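Local structure of uncharacterized protein (Streptococcus pneumoniae, 3LFT) at residues Asp17-Gly22 against Val67-Pro72; Gly6-Val11 against Ser49-Met54; Asn109-Ser114 against Gly244-Gln249; Val86-Ile91 against Ala97-Asp102; Asp40-Glu45 against Ser55-Ala60. The protein binds L-tryptophan and is probably the substrate-binding component of an ABC transporter for that amino acid or a related ligand. One frame throughout, in Å; residues are numbered along the deposited sequence.

How the contacts relate
All five contacts belong to one lobe and rest on its six-stranded parallel sheet. Contacts 1, 2, 3 and 4 are buried; contact 5 is partly buried, at the edge strand 37-43. Contacts 2 and 5 share helix 48-58, whose two halves pack on neighbouring strands. Contacts 1 and 4 both reach the bound tryptophan, from the ends of the adjacent strands 65-69 and 86-89. Contact 3 lies further along the sheet, with helix 236-251 over strand 110-115. Contacts 1, 2 and 4 join apolar side chains. In contacts 3 and 5 a selenomethionine also meets oxygen atoms.

Contact 1 of 5, residues Asp17-Gly22 against Val67-Pro72; sequences DLIYKG and VGIATP. With TRP (tryptophan), chain C.
I69 meets two residues of helix 14-29, I19 and Y20. I69 CD1 lies 3.7 Å from Y20 CB and approaches the ring obliquely, by CG and CD2. The two side chains meet crosswise. On the other branch, I69 CG2 is 4.1 Å from I19 CG2, and here the side chains lie alongside, pointing opposite ways. I19 has its CG1 branch beside the backbone N (chi1 -67°). That branch carries I19 CD1 to the ligand, 3.6 Å from CD1 of the bound tryptophan, while CG2 is left for I69. The 67-72 segment holds the ligand's carboxylate. T71 N donates to tryptophan O at 2.8 Å in a nearly straight bond (176°). T71 OG1 donates to tryptophan OXT at 2.7 Å. A70 is the N-cap residue of helix 71-80, so the carboxylate sits at the start of that helix, where the dipole would probably favour a negative charge. Q236 and D115 also bond the ligand. Further out, Y20 stacks on F41. Strand 65-69 runs between strands 3-9 and 86-89, and helix 14-29 packs over it through I69, with L16 and I23 also touching that side chain.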
# COMPACT_ATOMS: atom_id res chain seq x y z
N ASP A 17 8.82 -4.88 0.57
CA ASP A 17 9.82 -5.84 1.01
C ASP A 17 9.37 -6.57 2.28
O ASP A 17 9.56 -7.78 2.41
CB ASP A 17 11.15 -5.15 1.29
CG ASP A 17 11.81 -4.57 0.04
OD1 ASP A 17 11.56 -5.03 -1.08
OD2 ASP A 17 12.68 -3.70 0.23
N LEU A 18 8.75 -5.84 3.21
CA LEU A 18 8.26 -6.43 4.45
C LEU A 18 7.05 -7.36 4.21
O LEU A 18 6.96 -8.43 4.83
CB LEU A 18 7.95 -5.34 5.48
CG LEU A 18 7.57 -5.78 6.89
CD1 LEU A 18 8.54 -6.80 7.52
CD2 LEU A 18 7.46 -4.54 7.76
N ILE A 19 6.16 -6.97 3.30
CA ILE A 19 5.10 -7.87 2.88
C ILE A 19 5.68 -9.18 2.33
O ILE A 19 5.22 -10.27 2.70
CB ILE A 19 4.16 -7.19 1.87
CG1 ILE A 19 3.42 -6.06 2.58
CG2 ILE A 19 3.20 -8.20 1.24
CD1 ILE A 19 2.71 -5.14 1.60
N TYR A 20 6.70 -9.09 1.47
CA TYR A 20 7.29 -10.30 0.92
C TYR A 20 7.92 -11.16 2.02
O TYR A 20 7.79 -12.40 2.00
CB TYR A 20 8.27 -9.99 -0.22
CG TYR A 20 8.85 -11.24 -0.87
CD1 TYR A 20 10.23 -11.38 -1.03
CD2 TYR A 20 8.02 -12.28 -1.29
CE1 TYR A 20 10.76 -12.53 -1.63
CE2 TYR A 20 8.55 -13.43 -1.86
CZ TYR A 20 9.90 -13.54 -2.02
OH TYR A 20 10.41 -14.68 -2.60
N LYS A 21 8.59 -10.54 2.99
CA LYS A 21 9.13 -11.27 4.14
C LYS A 21 7.99 -12.01 4.84
O LYS A 21 8.11 -13.20 5.19
CB LYS A 21 9.85 -10.32 5.10
CG LYS A 21 9.97 -10.80 6.55
CD LYS A 21 11.11 -11.79 6.74
CE LYS A 21 11.17 -12.24 8.20
NZ LYS A 21 10.50 -11.26 9.10
N GLY A 22 6.87 -11.31 5.06
CA GLY A 22 5.67 -11.92 5.66
C GLY A 22 5.14 -13.10 4.86
O GLY A 22 4.78 -14.13 5.44
N VAL A 67 1.62 -14.66 -7.57
CA VAL A 67 1.35 -13.71 -6.49
C VAL A 67 1.77 -12.34 -6.95
O VAL A 67 2.91 -12.18 -7.40
CB VAL A 67 2.16 -14.07 -5.21
CG1 VAL A 67 1.79 -13.13 -4.06
CG2 VAL A 67 1.91 -15.53 -4.80
N GLY A 68 0.88 -11.36 -6.86
CA GLY A 68 1.22 -9.99 -7.21
C GLY A 68 1.24 -9.11 -5.99
O GLY A 68 0.21 -8.93 -5.32
N ILE A 69 2.42 -8.58 -5.67
CA ILE A 69 2.58 -7.66 -4.54
C ILE A 69 2.40 -6.24 -5.05
O ILE A 69 3.22 -5.76 -5.85
CB ILE A 69 3.96 -7.81 -3.83
CG1 ILE A 69 4.26 -9.28 -3.51
CG2 ILE A 69 3.96 -6.94 -2.55
CD1 ILE A 69 5.62 -9.53 -2.82
N ALA A 70 1.30 -5.63 -4.60
CA ALA A 70 0.80 -4.29 -4.99
C ALA A 70 -0.08 -4.39 -6.23
O ALA A 70 0.06 -5.30 -7.06
CB ALA A 70 1.94 -3.24 -5.16
N THR A 71 -1.00 -3.44 -6.34
CA THR A 71 -2.04 -3.44 -7.35
C THR A 71 -1.51 -3.58 -8.79
O THR A 71 -2.01 -4.43 -9.52
CB THR A 71 -2.99 -2.22 -7.15
OG1 THR A 71 -3.73 -2.41 -5.95
CG2 THR A 71 -3.97 -2.06 -8.30
N PRO A 72 -0.48 -2.81 -9.19
CA PRO A 72 -0.06 -2.99 -10.60
C PRO A 72 0.48 -4.39 -10.90
O PRO A 72 0.35 -4.86 -12.03
CB PRO A 72 1.03 -1.94 -10.77
CG PRO A 72 0.64 -0.87 -9.75
CD PRO A 72 0.19 -1.66 -8.55
N TRP C . -1.82 -1.50 -1.15
CA TRP C . -0.93 -0.99 -2.23
C TRP C . -1.55 -1.26 -3.57
O TRP C . -0.85 -1.26 -4.58
CB TRP C . 0.46 -1.63 -2.11
CG TRP C . 1.11 -1.29 -0.79
CD1 TRP C . 1.18 -2.08 0.35
CD2 TRP C . 1.76 -0.02 -0.45
NE1 TRP C . 1.84 -1.40 1.35
CE2 TRP C . 2.19 -0.17 0.94
CE3 TRP C . 1.96 1.14 -1.16
CZ2 TRP C . 2.83 0.89 1.55
CZ3 TRP C . 2.61 2.20 -0.51
CH2 TRP C . 3.04 2.05 0.82
OXT TRP C . -2.77 -1.47 -3.64

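Contact 2 of 5, residues Gly6-Val11 against Ser49-Met54; sequences GVLQFV and SKVATM
Helix 48-58 packs against strand 3-9 within the parallel sheet of this alpha/beta lobe, and L8 and F10 make the contact. L8 CD1 lies 3.9 Å from M54 SE and equally near M54 CB. M54 is a selenomethionine. Its chain runs roughly perpendicular to that of L8. L8 has CG anti to the backbone N (chi1 179°), which directs the branched end at the helix. The other methyl, L8 CD2, is 4.3 Å from V51 CG1. F10 lies just past the strand end. Its ring takes V51 CG2 at the edge, in the ring plane, with F10 CD1 3.8 Å away. P72 and A73 of helix 71-80 also touch F10. Q9 turns away from helix 48-58. Q9 NE2 donates to V11 O at 3.0 Å, from above the carbonyl plane, and also to D17 OD1. Two bonds therefore fix the Q9 amide. The contact itself is made of hydrocarbon and selenium, so it depends on shape and on the exclusion of water.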
# COMPACT_ATOMS: atom_id res chain seq x y z
N GLY A 6 5.09 -18.35 -8.61
CA GLY A 6 5.75 -17.16 -9.12
C GLY A 6 5.29 -15.96 -8.33
O GLY A 6 4.11 -15.87 -7.96
N VAL A 7 6.21 -15.05 -8.05
CA VAL A 7 5.91 -13.83 -7.27
C VAL A 7 6.42 -12.62 -8.04
O VAL A 7 7.60 -12.57 -8.41
CB VAL A 7 6.56 -13.87 -5.89
CG1 VAL A 7 6.33 -12.56 -5.12
CG2 VAL A 7 6.06 -15.05 -5.07
N LEU A 8 5.53 -11.66 -8.30
CA LEU A 8 5.90 -10.40 -8.93
C LEU A 8 5.71 -9.30 -7.91
O LEU A 8 4.58 -9.03 -7.48
CB LEU A 8 5.06 -10.12 -10.19
CG LEU A 8 5.36 -8.80 -10.91
CD1 LEU A 8 6.79 -8.77 -11.46
CD2 LEU A 8 4.35 -8.56 -12.03
N GLN A 9 6.82 -8.68 -7.50
CA GLN A 9 6.75 -7.50 -6.65
C GLN A 9 6.82 -6.28 -7.56
O GLN A 9 7.69 -6.17 -8.41
CB GLN A 9 7.89 -7.53 -5.64
CG GLN A 9 7.85 -6.34 -4.69
CD GLN A 9 8.86 -6.48 -3.57
OE1 GLN A 9 9.11 -7.57 -3.05
NE2 GLN A 9 9.46 -5.35 -3.19
N PHE A 10 5.89 -5.34 -7.38
CA PHE A 10 5.77 -4.26 -8.34
C PHE A 10 7.03 -3.39 -8.38
O PHE A 10 7.49 -3.02 -9.46
CB PHE A 10 4.54 -3.38 -8.06
CG PHE A 10 4.46 -2.15 -8.92
CD1 PHE A 10 4.53 -2.24 -10.32
CD2 PHE A 10 4.32 -0.89 -8.33
CE1 PHE A 10 4.46 -1.10 -11.10
CE2 PHE A 10 4.26 0.26 -9.12
CZ PHE A 10 4.32 0.15 -10.50
N VAL A 11 7.59 -3.07 -7.21
CA VAL A 11 8.70 -2.13 -7.12
C VAL A 11 9.34 -2.35 -5.76
O VAL A 11 8.75 -2.94 -4.87
CB VAL A 11 8.18 -0.65 -7.24
CG1 VAL A 11 7.33 -0.24 -6.04
CG2 VAL A 11 9.29 0.36 -7.45
N SER A 49 6.35 -1.66 -18.37
CA SER A 49 6.85 -2.54 -19.42
C SER A 49 7.33 -3.85 -18.81
O SER A 49 7.04 -4.93 -19.35
CB SER A 49 7.98 -1.87 -20.20
OG SER A 49 7.45 -0.76 -20.91
N LYS A 50 8.04 -3.76 -17.69
CA LYS A 50 8.50 -4.94 -16.99
C LYS A 50 7.32 -5.71 -16.39
O LYS A 50 7.32 -6.94 -16.36
CB LYS A 50 9.53 -4.58 -15.91
CG LYS A 50 10.83 -4.05 -16.52
CD LYS A 50 11.88 -3.75 -15.45
CE LYS A 50 13.03 -2.90 -15.98
NZ LYS A 50 13.83 -3.62 -17.00
N VAL A 51 6.30 -5.00 -15.92
CA VAL A 51 5.11 -5.69 -15.43
C VAL A 51 4.56 -6.60 -16.52
O VAL A 51 4.26 -7.76 -16.27
CB VAL A 51 4.03 -4.73 -14.93
CG1 VAL A 51 2.73 -5.48 -14.61
CG2 VAL A 51 4.52 -3.99 -13.72
N ALA A 52 4.43 -6.07 -17.74
CA ALA A 52 3.86 -6.87 -18.83
C ALA A 52 4.76 -8.06 -19.19
O ALA A 52 4.28 -9.18 -19.31
CB ALA A 52 3.59 -5.99 -20.06
N THR A 53 6.05 -7.82 -19.35
CA THR A 53 6.94 -8.88 -19.77
C THR A 53 7.10 -9.96 -18.70
O THR A 53 7.02 -11.16 -18.98
CB THR A 53 8.28 -8.27 -20.19
OG1 THR A 53 8.06 -7.46 -21.36
CG2 THR A 53 9.29 -9.34 -20.52
N MSE A 54 7.25 -9.52 -17.46
CA MSE A 54 7.42 -10.47 -16.36
C MSE A 54 6.14 -11.23 -16.08
O MSE A 54 6.19 -12.43 -15.82
CB MSE A 54 7.90 -9.77 -15.10
CG MSE A 54 9.32 -9.23 -15.29
SE MSE A 54 9.93 -8.22 -13.74
CE MSE A 54 11.76 -8.00 -14.28

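Contact 3 of 5, residues Asn109-Ser114 against Gly244-Gln249; sequences NVTGVS and GKMIVQ
Strand 110-114 and helix 244-249 run nearly antiparallel, at 160°, with their axes 8.4 Å apart and G112 nearest M246. M246, a selenomethionine, makes the whole contact from the helix side. Its CG lies beside the backbone N (chi1 -64°), and the extended chi2 carries the selenium out to the strand. M246 SE is 3.4 Å from G112 O and 3.7 Å from V113 CG2. The bend at chi3 (76°) then lays the terminal methyl CE back along the strand toward T111. M246 CE lies 3.7 Å from T111 OG1. The hydroxyl of T111 has its stronger polar partner elsewhere, in a hydrogen bond with T259 O. The backbone angles of G112 suit a glycine, because a CB there would be pressed against the carbonyl O of T111. V113 packs in addition on L239, A242 and T243, so the same helix covers it along two further turns. M246 also touches N262 of the neighbouring strand 262-264. Its side chain thus reaches two adjacent strands. A helix packed antiparallel on the strands of a parallel sheet is the layered alpha/beta build of periplasmic-binding-protein lobes.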
# COMPACT_ATOMS: atom_id res chain seq x y z
N ASN A 109 -10.27 -16.05 -11.31
CA ASN A 109 -9.05 -16.70 -10.86
C ASN A 109 -8.24 -15.90 -9.83
O ASN A 109 -7.13 -16.29 -9.48
CB ASN A 109 -8.18 -17.08 -12.05
CG ASN A 109 -7.68 -15.88 -12.84
OD1 ASN A 109 -8.44 -14.96 -13.15
ND2 ASN A 109 -6.42 -15.92 -13.23
N VAL A 110 -8.80 -14.81 -9.32
CA VAL A 110 -8.08 -13.89 -8.43
C VAL A 110 -8.71 -13.85 -7.03
O VAL A 110 -9.90 -13.66 -6.89
CB VAL A 110 -8.08 -12.45 -8.99
CG1 VAL A 110 -7.26 -11.53 -8.10
CG2 VAL A 110 -7.57 -12.40 -10.45
N THR A 111 -7.89 -14.00 -6.00
CA THR A 111 -8.32 -13.70 -4.62
C THR A 111 -7.11 -13.15 -3.87
O THR A 111 -6.07 -12.95 -4.49
CB THR A 111 -8.93 -14.95 -3.94
OG1 THR A 111 -9.48 -14.53 -2.68
CG2 THR A 111 -7.92 -16.04 -3.71
N GLY A 112 -7.25 -12.90 -2.57
CA GLY A 112 -6.07 -12.52 -1.77
C GLY A 112 -6.37 -11.54 -0.67
O GLY A 112 -7.46 -11.54 -0.11
N VAL A 113 -5.37 -10.69 -0.39
CA VAL A 113 -5.36 -9.81 0.79
C VAL A 113 -5.39 -8.35 0.36
O VAL A 113 -4.65 -7.94 -0.55
CB VAL A 113 -4.07 -10.10 1.62
CG1 VAL A 113 -3.87 -9.02 2.69
CG2 VAL A 113 -4.16 -11.49 2.25
N SER A 114 -6.24 -7.59 1.04
CA SER A 114 -6.48 -6.18 0.72
C SER A 114 -6.23 -5.29 1.92
O SER A 114 -6.72 -5.60 3.02
CB SER A 114 -7.93 -6.02 0.26
OG SER A 114 -8.30 -4.65 0.14
N GLY A 244 0.59 -15.29 2.69
CA GLY A 244 1.21 -16.62 2.71
C GLY A 244 0.21 -17.72 3.01
O GLY A 244 0.20 -18.78 2.37
N LYS A 245 -0.61 -17.50 4.03
CA LYS A 245 -1.60 -18.49 4.37
C LYS A 245 -2.64 -18.72 3.30
O LYS A 245 -3.05 -19.86 3.09
CB LYS A 245 -2.24 -18.15 5.71
CG LYS A 245 -1.21 -18.37 6.81
CD LYS A 245 -1.71 -18.03 8.19
CE LYS A 245 -0.60 -18.28 9.21
NZ LYS A 245 -0.23 -19.72 9.32
N MSE A 246 -3.05 -17.67 2.58
CA MSE A 246 -3.99 -17.85 1.45
C MSE A 246 -3.32 -18.57 0.28
O MSE A 246 -3.99 -19.37 -0.37
CB MSE A 246 -4.58 -16.51 1.00
CG MSE A 246 -5.43 -15.89 2.09
SE MSE A 246 -6.41 -14.34 1.48
CE MSE A 246 -7.78 -15.26 0.47
N ILE A 247 -2.03 -18.33 0.04
CA ILE A 247 -1.33 -19.08 -0.99
C ILE A 247 -1.42 -20.57 -0.66
O ILE A 247 -1.70 -21.38 -1.55
CB ILE A 247 0.14 -18.64 -1.05
CG1 ILE A 247 0.24 -17.23 -1.63
CG2 ILE A 247 0.95 -19.61 -1.90
CD1 ILE A 247 1.61 -16.59 -1.39
N VAL A 248 -1.18 -20.93 0.60
CA VAL A 248 -1.24 -22.33 0.98
C VAL A 248 -2.65 -22.88 0.80
O VAL A 248 -2.82 -24.01 0.31
CB VAL A 248 -0.74 -22.51 2.43
CG1 VAL A 248 -1.02 -23.92 2.95
CG2 VAL A 248 0.76 -22.20 2.48
N GLN A 249 -3.67 -22.11 1.19
CA GLN A 249 -5.04 -22.57 1.00
C GLN A 249 -5.30 -22.93 -0.47
O GLN A 249 -5.98 -23.93 -0.77
CB GLN A 249 -6.02 -21.48 1.40
CG GLN A 249 -6.39 -21.34 2.83
CD GLN A 249 -7.52 -20.33 2.94
OE1 GLN A 249 -8.71 -20.66 2.78
NE2 GLN A 249 -7.15 -19.08 3.14

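Contact 4 of 5, residues Val86-Ile91 against Ala97-Asp102; sequences VIMAAI and ANLVKD. With TRP (tryptophan), chain C.
M88 and I91 meet L99 in the tightly packed part of this contact. L99 CD1 rests against both, 3.9 Å from M88 SE and 3.9 Å from I91 CG2. M88 is a selenomethionine. M88 and L99 lie side by side with their ends reversed, whereas L99 meets I91 crosswise. The M88 chain bends at chi3 (-59°), which turns M88 CE toward V100, 4.1 Å from V100 CG1. This outer pair is looser, and P94 also touches both of its side chains. The outward side of the 97-102 segment is different. N98 and K101 are exposed, and neither reaches the 86-91 segment. D102 is partly exposed, and its OD1 bonds to the backbone N of K105. On the inner side lies the ligand. The amino group of the bound tryptophan donates from N to A90 O at 2.8 Å. I91 CA lies 3.6 Å from tryptophan OXT. I91 therefore faces the ligand with its backbone and the loop with its side chain. I91 O in turn accepts from S114 OG. Strand 86-89 runs between strands 65-69 and 110-115. Helix 71-80 lies against the same group, with A74 touching I91 and A78 touching L99. On the other face of the strand, I87 packs on T243 and I247 of helix 236-251.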
# COMPACT_ATOMS: atom_id res chain seq x y z
N VAL A 86 -4.29 -16.33 -9.22
CA VAL A 86 -3.54 -15.11 -8.96
C VAL A 86 -3.89 -14.66 -7.54
O VAL A 86 -5.05 -14.44 -7.21
CB VAL A 86 -3.92 -14.02 -9.95
CG1 VAL A 86 -3.21 -12.69 -9.61
CG2 VAL A 86 -3.58 -14.45 -11.40
N ILE A 87 -2.87 -14.54 -6.70
CA ILE A 87 -3.07 -14.13 -5.32
C ILE A 87 -2.61 -12.69 -5.15
O ILE A 87 -1.44 -12.37 -5.40
CB ILE A 87 -2.30 -15.04 -4.34
CG1 ILE A 87 -2.57 -16.53 -4.60
CG2 ILE A 87 -2.64 -14.67 -2.89
CD1 ILE A 87 -4.04 -16.98 -4.65
N MSE A 88 -3.54 -11.82 -4.74
CA MSE A 88 -3.23 -10.44 -4.44
C MSE A 88 -2.54 -10.33 -3.08
O MSE A 88 -3.04 -10.85 -2.08
CB MSE A 88 -4.53 -9.64 -4.34
CG MSE A 88 -5.41 -9.66 -5.60
SE MSE A 88 -7.06 -8.64 -5.38
CE MSE A 88 -7.84 -9.58 -3.87
N ALA A 89 -1.38 -9.65 -3.06
CA ALA A 89 -0.72 -9.34 -1.79
C ALA A 89 -0.78 -7.83 -1.56
O ALA A 89 0.04 -7.07 -2.12
CB ALA A 89 0.71 -9.82 -1.82
N ALA A 90 -1.75 -7.42 -0.74
CA ALA A 90 -1.95 -6.02 -0.37
C ALA A 90 -2.40 -5.15 -1.54
O ALA A 90 -1.71 -4.22 -1.97
CB ALA A 90 -0.70 -5.44 0.33
N ILE A 91 -3.61 -5.44 -2.02
CA ILE A 91 -4.28 -4.64 -3.06
C ILE A 91 -5.35 -3.83 -2.32
O ILE A 91 -6.28 -4.39 -1.74
CB ILE A 91 -4.91 -5.56 -4.12
CG1 ILE A 91 -3.86 -6.02 -5.16
CG2 ILE A 91 -6.04 -4.86 -4.89
CD1 ILE A 91 -2.49 -6.48 -4.63
N ALA A 97 -10.00 -2.06 -8.79
CA ALA A 97 -8.90 -2.49 -9.66
C ALA A 97 -9.37 -3.46 -10.73
O ALA A 97 -8.58 -3.87 -11.58
CB ALA A 97 -7.79 -3.12 -8.80
N ASN A 98 -10.66 -3.80 -10.72
CA ASN A 98 -11.25 -4.78 -11.65
C ASN A 98 -10.62 -6.17 -11.50
O ASN A 98 -10.51 -6.91 -12.48
CB ASN A 98 -11.16 -4.28 -13.11
CG ASN A 98 -12.23 -4.87 -14.02
OD1 ASN A 98 -12.03 -5.03 -15.23
ND2 ASN A 98 -13.38 -5.14 -13.45
N LEU A 99 -10.22 -6.50 -10.27
CA LEU A 99 -9.58 -7.78 -9.97
C LEU A 99 -10.55 -8.84 -9.47
O LEU A 99 -10.35 -10.04 -9.71
CB LEU A 99 -8.43 -7.59 -8.96
CG LEU A 99 -7.17 -6.96 -9.56
CD1 LEU A 99 -6.22 -6.48 -8.47
CD2 LEU A 99 -6.45 -7.94 -10.47
N VAL A 100 -11.58 -8.40 -8.76
CA VAL A 100 -12.62 -9.30 -8.23
C VAL A 100 -13.97 -8.65 -8.46
O VAL A 100 -14.05 -7.42 -8.56
CB VAL A 100 -12.44 -9.56 -6.72
CG1 VAL A 100 -11.02 -10.08 -6.42
CG2 VAL A 100 -12.72 -8.30 -5.88
N LYS A 101 -15.02 -9.46 -8.57
CA LYS A 101 -16.37 -8.92 -8.72
C LYS A 101 -16.90 -8.32 -7.41
O LYS A 101 -17.51 -7.24 -7.40
CB LYS A 101 -17.34 -9.98 -9.23
CG LYS A 101 -18.73 -9.42 -9.50
CD LYS A 101 -19.58 -10.37 -10.31
CE LYS A 101 -20.97 -9.79 -10.47
NZ LYS A 101 -20.95 -8.52 -11.24
N ASP A 102 -16.69 -9.04 -6.31
CA ASP A 102 -16.98 -8.54 -4.97
C ASP A 102 -16.06 -9.27 -3.99
O ASP A 102 -15.30 -10.18 -4.38
CB ASP A 102 -18.47 -8.59 -4.58
CG ASP A 102 -19.02 -9.99 -4.45
OD1 ASP A 102 -18.44 -10.83 -3.75
OD2 ASP A 102 -20.11 -10.25 -5.01
N TRP C . -1.82 -1.50 -1.15
CA TRP C . -0.93 -0.99 -2.23
C TRP C . -1.55 -1.26 -3.57
O TRP C . -0.85 -1.26 -4.58
CB TRP C . 0.46 -1.63 -2.11
CG TRP C . 1.11 -1.29 -0.79
CD1 TRP C . 1.18 -2.08 0.35
CD2 TRP C . 1.76 -0.02 -0.45
NE1 TRP C . 1.84 -1.40 1.35
CE2 TRP C . 2.19 -0.17 0.94
CE3 TRP C . 1.96 1.14 -1.16
CZ2 TRP C . 2.83 0.89 1.55
CZ3 TRP C . 2.61 2.20 -0.51
CH2 TRP C . 3.04 2.05 0.82
OXT TRP C . -2.77 -1.47 -3.64

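Contact 5 of 5, residues Asp40-Glu45 against Ser55-Ala60; sequences DFMNSE and SKQLVA
M42 has CG beside its backbone N (chi1 -53°) and a chain bent at chi3 (82°), which together bring SE over L58 and CE to Q57. M42 is a selenomethionine. M42 SE is 3.8 Å from L58 CG, and the two chains overlap along their lengths, head to tail. M42 CE approaches Q57 OE1 at 3.6 Å, the one chain lying across the other. L58 CD2 also reaches D40, 3.8 Å from D40 O and 3.8 Å from D40 OD2. L58 is buried and also touches L8. At the strand end, N43 forms an Asx turn: N43 OD1 accepts from E45 N at 2.8 Å, in the carbonyl plane. S44 OG bonds to F10 O, tying this turn to the neighbouring strand's end. The strand-to-helix contact therefore grades from an apolar centre at M42 and L58 to a polar margin, where Q57 is exposed and D40 partly exposed. There D40 O and OD2 meet the L58 CD2 methyl, and Q57 OE1 meets M42 CE, with SE a little further off.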
# COMPACT_ATOMS: atom_id res chain seq x y z
N ASP A 40 9.76 -18.52 -7.72
CA ASP A 40 10.37 -17.69 -8.77
C ASP A 40 9.96 -16.23 -8.52
O ASP A 40 8.82 -15.85 -8.80
CB ASP A 40 9.95 -18.15 -10.17
CG ASP A 40 10.77 -17.48 -11.28
OD1 ASP A 40 11.85 -16.89 -11.01
OD2 ASP A 40 10.33 -17.56 -12.45
N PHE A 41 10.89 -15.45 -8.00
CA PHE A 41 10.66 -14.07 -7.61
C PHE A 41 11.17 -13.10 -8.66
O PHE A 41 12.31 -13.22 -9.11
CB PHE A 41 11.35 -13.77 -6.28
CG PHE A 41 11.20 -12.34 -5.82
CD1 PHE A 41 10.09 -11.95 -5.08
CD2 PHE A 41 12.14 -11.38 -6.17
CE1 PHE A 41 9.94 -10.62 -4.69
CE2 PHE A 41 12.00 -10.05 -5.77
CZ PHE A 41 10.89 -9.68 -5.01
N MSE A 42 10.33 -12.13 -9.01
CA MSE A 42 10.71 -11.08 -9.94
C MSE A 42 10.23 -9.72 -9.42
O MSE A 42 9.20 -9.65 -8.74
CB MSE A 42 10.09 -11.33 -11.32
CG MSE A 42 10.37 -12.71 -11.89
SE MSE A 42 9.91 -12.82 -13.78
CE MSE A 42 11.55 -12.03 -14.46
N ASN A 43 10.97 -8.67 -9.75
CA ASN A 43 10.62 -7.31 -9.34
C ASN A 43 10.60 -6.42 -10.59
O ASN A 43 11.59 -6.30 -11.31
CB ASN A 43 11.67 -6.81 -8.33
CG ASN A 43 11.28 -5.50 -7.68
OD1 ASN A 43 10.73 -4.61 -8.33
ND2 ASN A 43 11.57 -5.37 -6.38
N SER A 44 9.43 -5.86 -10.88
CA SER A 44 9.25 -5.02 -12.07
C SER A 44 9.77 -3.57 -11.92
O SER A 44 9.72 -2.81 -12.90
CB SER A 44 7.81 -5.05 -12.55
OG SER A 44 6.91 -4.86 -11.47
N GLU A 45 10.31 -3.23 -10.74
CA GLU A 45 11.04 -1.96 -10.60
C GLU A 45 10.15 -0.75 -10.92
O GLU A 45 10.64 0.28 -11.40
CB GLU A 45 12.26 -1.94 -11.54
CG GLU A 45 13.16 -3.18 -11.49
CD GLU A 45 13.83 -3.33 -10.15
OE1 GLU A 45 13.27 -2.80 -9.17
OE2 GLU A 45 14.90 -3.97 -10.08
N SER A 55 4.98 -10.57 -16.15
CA SER A 55 3.72 -11.29 -15.97
C SER A 55 3.55 -12.37 -17.01
O SER A 55 3.13 -13.50 -16.70
CB SER A 55 2.53 -10.34 -16.04
OG SER A 55 2.50 -9.43 -14.94
N LYS A 56 3.87 -12.05 -18.27
CA LYS A 56 3.74 -13.02 -19.34
C LYS A 56 4.60 -14.26 -19.05
O LYS A 56 4.14 -15.39 -19.22
CB LYS A 56 4.10 -12.35 -20.67
CG LYS A 56 3.92 -13.22 -21.91
CD LYS A 56 4.21 -12.38 -23.15
CE LYS A 56 3.77 -13.06 -24.42
NZ LYS A 56 4.24 -12.19 -25.52
N GLN A 57 5.82 -14.04 -18.58
CA GLN A 57 6.73 -15.13 -18.24
C GLN A 57 6.19 -15.97 -17.08
O GLN A 57 6.12 -17.20 -17.16
CB GLN A 57 8.11 -14.56 -17.90
CG GLN A 57 8.86 -14.06 -19.12
CD GLN A 57 10.01 -13.10 -18.85
OE1 GLN A 57 10.16 -12.54 -17.76
NE2 GLN A 57 10.80 -12.87 -19.89
N LEU A 58 5.76 -15.30 -16.00
CA LEU A 58 5.39 -16.00 -14.76
C LEU A 58 4.17 -16.90 -14.92
O LEU A 58 4.05 -17.91 -14.22
CB LEU A 58 5.19 -14.99 -13.62
CG LEU A 58 6.45 -14.32 -13.07
CD1 LEU A 58 6.08 -13.07 -12.25
CD2 LEU A 58 7.28 -15.30 -12.21
N VAL A 59 3.26 -16.54 -15.83
CA VAL A 59 2.02 -17.32 -15.98
C VAL A 59 2.17 -18.46 -16.98
O VAL A 59 1.24 -19.26 -17.13
CB VAL A 59 0.79 -16.44 -16.33
CG1 VAL A 59 0.60 -15.33 -15.31
CG2 VAL A 59 0.88 -15.89 -17.74
N ALA A 60 3.33 -18.56 -17.62
CA ALA A 60 3.59 -19.56 -18.65
C ALA A 60 4.81 -20.42 -18.32
O ALA A 60 5.42 -21.02 -19.21
CB ALA A 60 3.77 -18.86 -19.98